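Local atomic coordinates of inositol dehydrogenase (Lactobacillus casei, PDB entry 4MKX), a protein that probably oxidises scyllo-inositol using NAD, as a Rossmann-fold dehydrogenase of the Gfo/Idh/MocA family. Residues Y147-K151 / V202-F206; I162-Y168 / H260-I266; K209-W215 / A237-D243. All coordinates share one frame; numbering follows the deposited sequence.

Interaction 1 (Y147-K151 / V202-F206); sequences YRYAK and VIRWF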
loop_
_atom_site.group_PDB
_atom_site.type_symbol
_atom_site.label_atom_id
_atom_site.label_comp_id
_atom_site.label_asym_id
_atom_site.label_seq_id
_atom_site.Cartn_x
_atom_site.Cartn_y
_atom_site.Cartn_z
ATOM N N TYR A 147 -1.070 4.775 -17.694
ATOM C CA TYR A 147 -0.917 6.134 -18.205
ATOM C C TYR A 147 -2.202 6.624 -18.867
ATOM O O TYR A 147 -2.582 7.783 -18.684
ATOM C CB TYR A 147 0.256 6.248 -19.193
ATOM C CG TYR A 147 1.591 6.435 -18.495
ATOM C CD1 TYR A 147 2.015 7.691 -18.085
ATOM C CD2 TYR A 147 2.400 5.343 -18.206
ATOM C CE1 TYR A 147 3.226 7.860 -17.429
ATOM C CE2 TYR A 147 3.601 5.498 -17.541
ATOM C CZ TYR A 147 4.017 6.758 -17.159
ATOM O OH TYR A 147 5.223 6.921 -16.496
ATOM N N ARG A 148 -2.859 5.753 -19.627
ATOM C CA ARG A 148 -4.115 6.119 -20.285
ATOM C C ARG A 148 -5.219 6.402 -19.281
ATOM O O ARG A 148 -6.006 7.328 -19.473
ATOM C CB ARG A 148 -4.563 5.048 -21.294
ATOM C CG ARG A 148 -3.774 5.118 -22.594
ATOM C CD ARG A 148 -4.362 4.222 -23.703
ATOM N NE ARG A 148 -4.356 2.805 -23.337
ATOM C CZ ARG A 148 -4.298 1.790 -24.201
ATOM N NH1 ARG A 148 -4.228 2.008 -25.510
ATOM N NH2 ARG A 148 -4.303 0.543 -23.755
ATOM N N TYR A 149 -5.268 5.621 -18.205
ATOM C CA TYR A 149 -6.259 5.830 -17.156
ATOM C C TYR A 149 -6.064 7.199 -16.509
ATOM O O TYR A 149 -7.031 7.918 -16.248
ATOM C CB TYR A 149 -6.186 4.702 -16.102
ATOM C CG TYR A 149 -7.200 4.830 -14.981
ATOM C CD1 TYR A 149 -8.480 4.299 -15.107
ATOM C CD2 TYR A 149 -6.870 5.473 -13.795
ATOM C CE1 TYR A 149 -9.407 4.423 -14.078
ATOM C CE2 TYR A 149 -7.783 5.599 -12.765
ATOM C CZ TYR A 149 -9.049 5.068 -12.914
ATOM O OH TYR A 149 -9.955 5.198 -11.884
ATOM N N ALA A 150 -4.811 7.565 -16.245
ATOM C CA ALA A 150 -4.509 8.871 -15.657
ATOM C C ALA A 150 -4.835 10.003 -16.617
ATOM O O ALA A 150 -5.323 11.053 -16.201
ATOM C CB ALA A 150 -3.049 8.947 -15.232
ATOM N N LYS A 151 -4.538 9.805 -17.898
ATOM C CA LYS A 151 -4.831 10.814 -18.905
ATOM C C LYS A 151 -6.335 11.076 -18.953
ATOM O O LYS A 151 -6.779 12.220 -19.074
ATOM C CB LYS A 151 -4.341 10.333 -20.271
ATOM C CG LYS A 151 -4.522 11.344 -21.403
ATOM C CD LYS A 151 -3.707 12.598 -21.158
ATOM C CE LYS A 151 -3.481 13.389 -22.467
ATOM N NZ LYS A 151 -4.764 13.663 -23.171
ATOM N N VAL A 202 5.772 12.448 -22.120
ATOM C CA VAL A 202 4.678 12.377 -21.167
ATOM C C VAL A 202 4.256 13.766 -20.679
ATOM O O VAL A 202 3.068 14.057 -20.585
ATOM C CB VAL A 202 5.045 11.457 -19.960
ATOM C CG1 VAL A 202 4.340 11.884 -18.697
ATOM C CG2 VAL A 202 4.739 10.007 -20.293
ATOM N N ILE A 203 5.230 14.616 -20.399
ATOM C CA ILE A 203 4.949 15.971 -19.948
ATOM C C ILE A 203 4.168 16.752 -21.016
ATOM O O ILE A 203 3.110 17.344 -20.730
ATOM C CB ILE A 203 6.249 16.666 -19.543
ATOM C CG1 ILE A 203 6.735 16.067 -18.221
ATOM C CG2 ILE A 203 6.044 18.168 -19.374
ATOM C CD1 ILE A 203 8.211 16.252 -17.968
ATOM N N ARG A 204 4.643 16.686 -22.256
ATOM C CA ARG A 204 3.975 17.376 -23.355
ATOM C C ARG A 204 2.588 16.807 -23.608
ATOM O O ARG A 204 1.636 17.551 -23.836
ATOM C CB ARG A 204 4.828 17.316 -24.630
ATOM C CG ARG A 204 6.197 18.007 -24.508
ATOM C CD ARG A 204 6.987 17.957 -25.815
ATOM N NE ARG A 204 6.288 18.681 -26.873
ATOM C CZ ARG A 204 5.641 18.094 -27.877
ATOM N NH1 ARG A 204 5.608 16.767 -27.972
ATOM N NH2 ARG A 204 5.021 18.835 -28.781
ATOM N N TRP A 205 2.476 15.480 -23.546
ATOM C CA TRP A 205 1.220 14.786 -23.792
ATOM C C TRP A 205 0.159 15.183 -22.771
ATOM O O TRP A 205 -0.973 15.515 -23.136
ATOM C CB TRP A 205 1.464 13.264 -23.781
ATOM C CG TRP A 205 0.276 12.391 -24.027
ATOM C CD1 TRP A 205 -0.661 12.531 -25.012
ATOM C CD2 TRP A 205 -0.075 11.200 -23.307
ATOM N NE1 TRP A 205 -1.586 11.512 -24.932
ATOM C CE2 TRP A 205 -1.246 10.681 -23.900
ATOM C CE3 TRP A 205 0.487 10.526 -22.222
ATOM C CZ2 TRP A 205 -1.874 9.522 -23.429
ATOM C CZ3 TRP A 205 -0.139 9.375 -21.756
ATOM C CH2 TRP A 205 -1.305 8.884 -22.367
ATOM N N PHE A 206 0.519 15.174 -21.490
ATOM C CA PHE A 206 -0.461 15.470 -20.446
ATOM C C PHE A 206 -0.882 16.936 -20.414
ATOM O O PHE A 206 -2.040 17.231 -20.138
ATOM C CB PHE A 206 0.068 15.059 -19.060
ATOM C CG PHE A 206 -0.220 13.636 -18.708
ATOM C CD1 PHE A 206 -1.421 13.288 -18.113
ATOM C CD2 PHE A 206 0.703 12.638 -18.980
ATOM C CE1 PHE A 206 -1.701 11.965 -17.794
ATOM C CE2 PHE A 206 0.429 11.310 -18.663
ATOM C CZ PHE A 206 -0.771 10.977 -18.071
#

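Interaction 2 (I162-Y168 / H260-I266); sequences ITLIRSY and HVETEII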
loop_
_atom_site.group_PDB
_atom_site.type_symbol
_atom_site.label_atom_id
_atom_site.label_comp_id
_atom_site.label_asym_id
_atom_site.label_seq_id
_atom_site.Cartn_x
_atom_site.Cartn_y
_atom_site.Cartn_z
ATOM N N ILE A 162 -2.983 21.353 -14.393
ATOM C CA ILE A 162 -1.759 20.747 -13.895
ATOM C C ILE A 162 -0.758 21.807 -13.467
ATOM O O ILE A 162 -0.472 22.736 -14.206
ATOM C CB ILE A 162 -1.148 19.856 -14.983
ATOM C CG1 ILE A 162 -2.095 18.691 -15.256
ATOM C CG2 ILE A 162 0.249 19.394 -14.560
ATOM C CD1 ILE A 162 -1.689 17.819 -16.440
ATOM N N THR A 163 -0.234 21.690 -12.253
ATOM C CA THR A 163 0.738 22.663 -11.772
ATOM C C THR A 163 2.159 22.096 -11.786
ATOM O O THR A 163 3.118 22.820 -11.976
ATOM C CB THR A 163 0.418 23.101 -10.351
ATOM O OG1 THR A 163 0.666 22.002 -9.481
ATOM C CG2 THR A 163 -1.028 23.510 -10.220
ATOM N N LEU A 164 2.298 20.790 -11.573
ATOM C CA LEU A 164 3.629 20.200 -11.518
ATOM C C LEU A 164 3.577 18.751 -11.983
ATOM O O LEU A 164 2.663 18.011 -11.633
ATOM C CB LEU A 164 4.181 20.257 -10.083
ATOM C CG LEU A 164 5.627 19.781 -9.862
ATOM C CD1 LEU A 164 6.227 20.570 -8.719
ATOM C CD2 LEU A 164 5.684 18.298 -9.525
ATOM N N ILE A 165 4.567 18.357 -12.772
ATOM C CA ILE A 165 4.717 16.951 -13.102
ATOM C C ILE A 165 6.113 16.501 -12.693
ATOM O O ILE A 165 7.095 17.166 -12.987
ATOM C CB ILE A 165 4.497 16.692 -14.598
ATOM C CG1 ILE A 165 3.044 16.967 -14.951
ATOM C CG2 ILE A 165 4.799 15.231 -14.918
ATOM C CD1 ILE A 165 2.716 16.679 -16.411
ATOM N N ARG A 166 6.188 15.375 -11.985
ATOM C CA ARG A 166 7.472 14.789 -11.613
ATOM C C ARG A 166 7.528 13.434 -12.295
ATOM O O ARG A 166 6.599 12.645 -12.176
ATOM C CB ARG A 166 7.575 14.596 -10.097
ATOM C CG ARG A 166 8.832 13.831 -9.688
ATOM C CD ARG A 166 8.966 13.654 -8.149
ATOM N NE ARG A 166 7.846 12.931 -7.546
ATOM C CZ ARG A 166 7.757 11.610 -7.473
ATOM N NH1 ARG A 166 8.720 10.854 -7.988
ATOM N NH2 ARG A 166 6.698 11.036 -6.914
ATOM N N SER A 167 8.587 13.176 -13.042
ATOM C CA SER A 167 8.716 11.871 -13.678
ATOM C C SER A 167 10.106 11.289 -13.471
ATOM O O SER A 167 11.117 11.985 -13.613
ATOM C CB SER A 167 8.347 11.966 -15.170
ATOM O OG SER A 167 7.889 10.708 -15.645
ATOM N N TYR A 168 10.153 10.013 -13.086
ATOM C CA TYR A 168 11.404 9.325 -12.837
ATOM C C TYR A 168 11.513 8.180 -13.815
ATOM O O TYR A 168 10.554 7.425 -13.991
ATOM C CB TYR A 168 11.374 8.675 -11.451
ATOM C CG TYR A 168 11.628 9.563 -10.256
ATOM C CD1 TYR A 168 11.565 10.951 -10.327
ATOM C CD2 TYR A 168 11.930 8.987 -9.037
ATOM C CE1 TYR A 168 11.810 11.738 -9.196
ATOM C CE2 TYR A 168 12.162 9.755 -7.912
ATOM C CZ TYR A 168 12.109 11.116 -7.991
ATOM O OH TYR A 168 12.363 11.850 -6.857
ATOM N N HIS A 260 12.427 1.474 -12.214
ATOM C CA HIS A 260 11.557 2.455 -11.571
ATOM C C HIS A 260 11.147 3.521 -12.566
ATOM O O HIS A 260 11.936 4.399 -12.906
ATOM C CB HIS A 260 12.225 3.106 -10.365
ATOM C CG HIS A 260 11.290 3.950 -9.551
ATOM N ND1 HIS A 260 10.759 3.528 -8.350
ATOM C CD2 HIS A 260 10.765 5.177 -9.781
ATOM C CE1 HIS A 260 9.976 4.470 -7.859
ATOM N NE2 HIS A 260 9.963 5.485 -8.705
ATOM N N VAL A 261 9.911 3.431 -13.038
ATOM C CA VAL A 261 9.331 4.458 -13.901
ATOM C C VAL A 261 8.051 4.921 -13.228
ATOM O O VAL A 261 7.123 4.140 -13.011
ATOM C CB VAL A 261 9.044 3.928 -15.308
ATOM C CG1 VAL A 261 8.247 4.935 -16.108
ATOM C CG2 VAL A 261 10.359 3.660 -16.023
ATOM N N GLU A 262 8.029 6.186 -12.852
ATOM C CA GLU A 262 6.969 6.717 -12.014
ATOM C C GLU A 262 6.668 8.113 -12.528
ATOM O O GLU A 262 7.583 8.852 -12.883
ATOM C CB GLU A 262 7.437 6.806 -10.554
ATOM C CG GLU A 262 6.413 7.451 -9.597
ATOM C CD GLU A 262 7.000 7.831 -8.268
ATOM O OE1 GLU A 262 8.238 7.713 -8.096
ATOM O OE2 GLU A 262 6.231 8.273 -7.376
ATOM N N THR A 263 5.385 8.458 -12.609
ATOM C CA THR A 263 4.999 9.809 -13.005
ATOM C C THR A 263 3.957 10.332 -12.045
ATOM O O THR A 263 2.928 9.698 -11.817
ATOM C CB THR A 263 4.441 9.821 -14.432
ATOM O OG1 THR A 263 5.458 9.342 -15.316
ATOM C CG2 THR A 263 4.087 11.239 -14.856
ATOM N N GLU A 264 4.229 11.511 -11.494
ATOM C CA GLU A 264 3.350 12.157 -10.539
ATOM C C GLU A 264 2.806 13.422 -11.180
ATOM O O GLU A 264 3.559 14.191 -11.783
ATOM C CB GLU A 264 4.176 12.537 -9.312
ATOM C CG GLU A 264 3.540 13.506 -8.373
ATOM C CD GLU A 264 4.517 13.910 -7.304
ATOM O OE1 GLU A 264 4.715 13.108 -6.366
ATOM O OE2 GLU A 264 5.126 14.996 -7.416
ATOM N N ILE A 265 1.499 13.632 -11.056
ATOM C CA ILE A 265 0.876 14.840 -11.587
ATOM C C ILE A 265 0.156 15.543 -10.436
ATOM O O ILE A 265 -0.726 14.966 -9.800
ATOM C CB ILE A 265 -0.134 14.487 -12.702
ATOM C CG1 ILE A 265 0.534 13.631 -13.787
ATOM C CG2 ILE A 265 -0.678 15.763 -13.338
ATOM C CD1 ILE A 265 -0.435 13.098 -14.798
ATOM N N ILE A 266 0.555 16.781 -10.156
ATOM C CA ILE A 266 -0.107 17.591 -9.143
ATOM C C ILE A 266 -0.981 18.621 -9.844
ATOM O O ILE A 266 -0.509 19.348 -10.720
ATOM C CB ILE A 266 0.909 18.327 -8.276
ATOM C CG1 ILE A 266 1.853 17.313 -7.618
ATOM C CG2 ILE A 266 0.183 19.120 -7.202
ATOM C CD1 ILE A 266 2.868 17.934 -6.677
#

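Interaction 3 (K209-W215 / A237-D243); sequences KEIDKVW and ALMQLED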
loop_
_atom_site.group_PDB
_atom_site.type_symbol
_atom_site.label_atom_id
_atom_site.label_comp_id
_atom_site.label_asym_id
_atom_site.label_seq_id
_atom_site.Cartn_x
_atom_site.Cartn_y
_atom_site.Cartn_z
ATOM N N LYS A 209 1.523 21.590 -23.427
ATOM C CA LYS A 209 2.384 22.766 -23.372
ATOM C C LYS A 209 3.828 22.401 -23.720
ATOM O O LYS A 209 4.190 21.220 -23.693
ATOM C CB LYS A 209 2.283 23.394 -21.969
ATOM C CG LYS A 209 0.838 23.487 -21.434
ATOM C CD LYS A 209 0.758 23.677 -19.899
ATOM C CE LYS A 209 -0.690 23.614 -19.374
ATOM N NZ LYS A 209 -0.815 23.764 -17.877
ATOM N N GLU A 210 4.651 23.396 -24.069
ATOM C CA GLU A 210 6.065 23.155 -24.380
ATOM C C GLU A 210 6.970 23.534 -23.202
ATOM O O GLU A 210 6.567 24.292 -22.323
ATOM C CB GLU A 210 6.535 23.950 -25.603
ATOM C CG GLU A 210 5.837 23.626 -26.922
ATOM C CD GLU A 210 5.811 22.150 -27.246
ATOM O OE1 GLU A 210 6.857 21.468 -27.105
ATOM O OE2 GLU A 210 4.732 21.677 -27.674
ATOM N N ILE A 211 8.194 23.012 -23.215
ATOM C CA ILE A 211 9.181 23.307 -22.166
ATOM C C ILE A 211 9.989 24.549 -22.547
ATOM O O ILE A 211 10.526 24.626 -23.656
ATOM C CB ILE A 211 10.135 22.120 -21.954
ATOM C CG1 ILE A 211 9.344 20.883 -21.500
ATOM C CG2 ILE A 211 11.219 22.469 -20.938
ATOM C CD1 ILE A 211 9.962 19.565 -21.904
ATOM N N ASP A 212 10.086 25.505 -21.620
ATOM C CA ASP A 212 10.754 26.780 -21.893
ATOM C C ASP A 212 12.221 26.760 -21.487
ATOM O O ASP A 212 13.106 26.888 -22.324
ATOM C CB ASP A 212 10.031 27.929 -21.192
ATOM C CG ASP A 212 10.614 29.292 -21.548
ATOM O OD1 ASP A 212 11.154 29.436 -22.665
ATOM O OD2 ASP A 212 10.524 30.211 -20.714
ATOM N N LYS A 213 12.493 26.612 -20.194
ATOM C CA LYS A 213 13.882 26.579 -19.771
ATOM C C LYS A 213 14.136 25.481 -18.756
ATOM O O LYS A 213 13.220 25.060 -18.056
ATOM C CB LYS A 213 14.346 27.938 -19.245
ATOM C CG LYS A 213 13.488 28.513 -18.155
ATOM C CD LYS A 213 13.996 29.900 -17.748
ATOM C CE LYS A 213 13.671 30.934 -18.802
ATOM N NZ LYS A 213 14.310 32.249 -18.515
ATOM N N VAL A 214 15.375 25.009 -18.723
ATOM C CA VAL A 214 15.751 23.854 -17.918
ATOM C C VAL A 214 17.100 24.064 -17.244
ATOM O O VAL A 214 17.953 24.819 -17.724
ATOM C CB VAL A 214 15.861 22.575 -18.786
ATOM C CG1 VAL A 214 14.569 22.323 -19.548
ATOM C CG2 VAL A 214 17.020 22.679 -19.760
ATOM N N TRP A 215 17.284 23.403 -16.108
ATOM C CA TRP A 215 18.599 23.265 -15.502
ATOM C C TRP A 215 18.702 21.798 -15.137
ATOM O O TRP A 215 17.720 21.206 -14.704
ATOM C CB TRP A 215 18.728 24.143 -14.248
ATOM C CG TRP A 215 20.080 24.074 -13.579
ATOM C CD1 TRP A 215 21.304 23.999 -14.190
ATOM C CD2 TRP A 215 20.338 24.080 -12.168
ATOM N NE1 TRP A 215 22.301 23.959 -13.244
ATOM C CE2 TRP A 215 21.735 23.989 -11.996
ATOM C CE3 TRP A 215 19.519 24.136 -11.037
ATOM C CZ2 TRP A 215 22.334 23.980 -10.733
ATOM C CZ3 TRP A 215 20.114 24.123 -9.780
ATOM C CH2 TRP A 215 21.511 24.045 -9.639
ATOM N N ALA A 237 16.618 17.188 -13.045
ATOM C CA ALA A 237 16.368 18.410 -13.777
ATOM C C ALA A 237 15.125 19.113 -13.286
ATOM O O ALA A 237 14.147 18.480 -12.861
ATOM C CB ALA A 237 16.247 18.105 -15.272
ATOM N N LEU A 238 15.155 20.440 -13.363
ATOM C CA LEU A 238 13.979 21.240 -13.089
ATOM C C LEU A 238 13.663 21.998 -14.372
ATOM O O LEU A 238 14.563 22.503 -15.032
ATOM C CB LEU A 238 14.262 22.221 -11.957
ATOM C CG LEU A 238 13.123 23.130 -11.520
ATOM C CD1 LEU A 238 11.934 22.318 -11.017
ATOM C CD2 LEU A 238 13.664 24.073 -10.442
ATOM N N MET A 239 12.389 22.055 -14.724
ATOM C CA MET A 239 11.983 22.638 -15.995
ATOM C C MET A 239 10.813 23.567 -15.772
ATOM O O MET A 239 9.900 23.279 -14.999
ATOM C CB MET A 239 11.593 21.528 -16.976
ATOM C CG MET A 239 12.659 20.475 -17.121
ATOM S SD MET A 239 12.362 19.379 -18.513
ATOM C CE MET A 239 10.803 18.687 -18.014
ATOM N N GLN A 240 10.836 24.698 -16.467
ATOM C CA GLN A 240 9.735 25.621 -16.402
ATOM C C GLN A 240 9.105 25.574 -17.779
ATOM O O GLN A 240 9.800 25.732 -18.785
ATOM C CB GLN A 240 10.272 27.019 -16.145
ATOM C CG GLN A 240 9.218 28.059 -15.876
ATOM C CD GLN A 240 9.853 29.323 -15.306
ATOM O OE1 GLN A 240 10.810 29.854 -15.875
ATOM N NE2 GLN A 240 9.348 29.785 -14.176
ATOM N N LEU A 241 7.802 25.332 -17.819
ATOM C CA LEU A 241 7.110 25.233 -19.107
ATOM C C LEU A 241 6.600 26.620 -19.504
ATOM O O LEU A 241 6.716 27.569 -18.728
ATOM C CB LEU A 241 5.969 24.227 -19.024
ATOM C CG LEU A 241 6.305 22.737 -19.180
ATOM C CD1 LEU A 241 7.379 22.237 -18.215
ATOM C CD2 LEU A 241 5.034 21.911 -19.037
ATOM N N GLU A 242 6.035 26.734 -20.706
ATOM C CA GLU A 242 5.653 28.039 -21.257
ATOM C C GLU A 242 4.666 28.856 -20.417
ATOM O O GLU A 242 4.687 30.090 -20.466
ATOM C CB GLU A 242 5.100 27.868 -22.676
ATOM C CG GLU A 242 3.685 27.329 -22.701
ATOM C CD GLU A 242 3.234 26.947 -24.089
ATOM O OE1 GLU A 242 3.688 27.589 -25.066
ATOM O OE2 GLU A 242 2.434 25.993 -24.197
ATOM N N ASP A 243 3.803 28.188 -19.654
ATOM C CA ASP A 243 2.809 28.882 -18.843
ATOM C C ASP A 243 3.202 28.891 -17.368
ATOM O O ASP A 243 2.359 29.099 -16.498
ATOM C CB ASP A 243 1.444 28.224 -18.990
ATOM C CG ASP A 243 1.430 26.814 -18.454
ATOM O OD1 ASP A 243 2.433 26.100 -18.690
ATOM O OD2 ASP A 243 0.433 26.435 -17.800
HETATM O O HOH W 1 8.106 30.149 -19.100
#

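Interaction 1 (Y147-K151 / V202-F206)
Lys151 and Tyr147 meet Trp205 and Phe206 where two helices of the C-terminal domain of this Gfo/Idh/MocA fold, 145-155 and 197-207, run side by side over its sheet. The short segments share a direction to within 34°, yet their axes come no closer than 11.8 Å, so large side chains, mostly aromatic, span the gap in place of backbone-to-backbone packing. The tight, buried half lies against the sheet. There the Phe206 ring is pushed into the opposite helix until CE1 stands 3.5 Å from Lys151 CA, while the backbone of Ala150 borders its edge and the methyl CB of Ala150 touches CZ. Tyr147 and Phe206 meet edge against edge, CD1 to CE2 at 4.0 Å, with the two side chains roughly perpendicular; further along the Tyr147 ring, CE1 reaches Val202 CG2 at 3.9 Å. The Tyr147 hydroxyl hydrogen-bonds Thr263 of strand 260-267, beneath the helices, and Phe206 packs on Ile265 of the same strand. On the looser, partly exposed side the contact depends on a lysine chain and an indole. With CG anti to its backbone N (chi1 -177°) and bends at chi2 and chi4, Lys151 lays its methylenes across both rings: CD sits over one face of Phe206, 4.2 Å from the ring centroid, in a CH-pi contact. At the margin, the CB of Arg148 is directed away from the other helix, and its guanidinium pairs with Asp145. The ammonium of Lys151 goes to Asp155 on its own helix, while its carbon chain covers the indole in a second CH-pi contact: CE lies 3.8 Å from the centroid of the five-membered ring of Trp205, only 15° off the ring normal.

Interaction 2 (I162-Y168 / H260-I266)
An antiparallel strand pair bearing a buried salt-bridge network forms this contact, in the sheet of the Gfo/Idh/MocA C-terminal domain: Arg166 of strand 162-172 is held by Glu262 and Glu264 of strand 260-267. The backbones pair from Leu164-Ile266 to Tyr168-Glu262, hydrogen-bonded and non-hydrogen-bonded pairs alternating. At one end Thr163 and Leu164 both donate to Ile266 O, Thr163 N at 2.8 Å and Leu164 N at 3.3 Å, a classic beta bulge. On the face carrying Leu164, Arg166 and Tyr168, the arginine grips Glu262 end-on, NH1 to OE1 (3.2 Å) and NH2 to OE2 (2.8 Å). The same NH2 binds Glu264 OE1 at 2.9 Å. Both carboxylates stand steeply to the guanidinium, planes 77° and 83° apart, so each oxygen is met from above its carboxylate plane while lying close to the plane of the arginine. A bend at chi3 (59°) turns the guanidinium back across the strand, where NH1 also rests over the centre of the Tyr168 ring. This face meets the third subunit, whose Tyr168 hydroxyl hydrogen-bonds Glu264. Arg273 of that subunit pairs with Glu262 and Arg273 of the same chain with Glu264; with Arg166, these two arginines probably balance the buried carboxylates. The other face packs on helix 197-207. Ile162 and Ile165 meet CG2 of Ile265 there, and Ser167 OG, which also bonds Asp199, lies 2.8 Å from Thr263 OG1. Back among the charges, His260 adds a second donor to Glu262 OE1: its NE2 donates at 2.9 Å, on the anti side and from the carboxylate face opposite to that used by Arg166 NH1.

Interaction 3 (K209-W215 / A237-D243)
Lys209 NZ reaches Asp243 OD2 at 2.9 Å, on the syn side of the carboxylate, a salt bridge that ties the loop ends of two adjacent strands together. Each ion has a second partner: NZ pairs with Asp161, and OD2 with Arg221 of the third subunit. With an alanine in place of Lys209, Asp161 and Asp243 would probably lose the ammonium they share, Asp243 would be left to Arg221 of the third subunit, and the contact of CD with the Asp243 carboxylate would go. Next along, Glu242 N donates to Glu210 O (3.0 Å), while Glu242 OE2 takes a weak bond from Glu210 N. A water gives one proton to Asp212 OD2 and the other to Leu241 O, bridging the two. Gln240 O accepts twice, from Asp212 N (2.9 Å) and Lys213 N (3.2 Å), and Gln240 N returns a nearly straight bond to Lys213 O. The amide oxygen of Gln240 goes to Asn348 of the third subunit. On the face carrying Val214 and Met239, CG1 of Val214 touches CG of Met239 at 3.6 Å. Trp215 and Leu238 exchange both backbone bonds. Asp212 and Lys213, both facing Gln240, make a classic beta bulge within an antiparallel pair of the Gfo/Idh/MocA C-terminal sheet.

All three contacts lie in the C-terminal domain, apart from the nucleotide-binding Rossmann part. Interactions 2 and 3 belong to one mixed sheet, their centres about 14 Å apart, with strand 246-252 between the two pairs. Interaction 1 lies on one face of that sheet, its centre about 10 Å from that of interaction 2 and 17 Å from that of interaction 3. Helix 197-207 links all three: it touches strand 260-267 through Phe206, Ile203 packs on Met239 and Leu241, and Arg204 pairs with Glu210. Along the chain interactions 1 and 2 interleave, whereas interaction 3 falls between the two strands of interaction 2. Both strand pairs also touch the third subunit, so the sheet serves fold and tetramer alike.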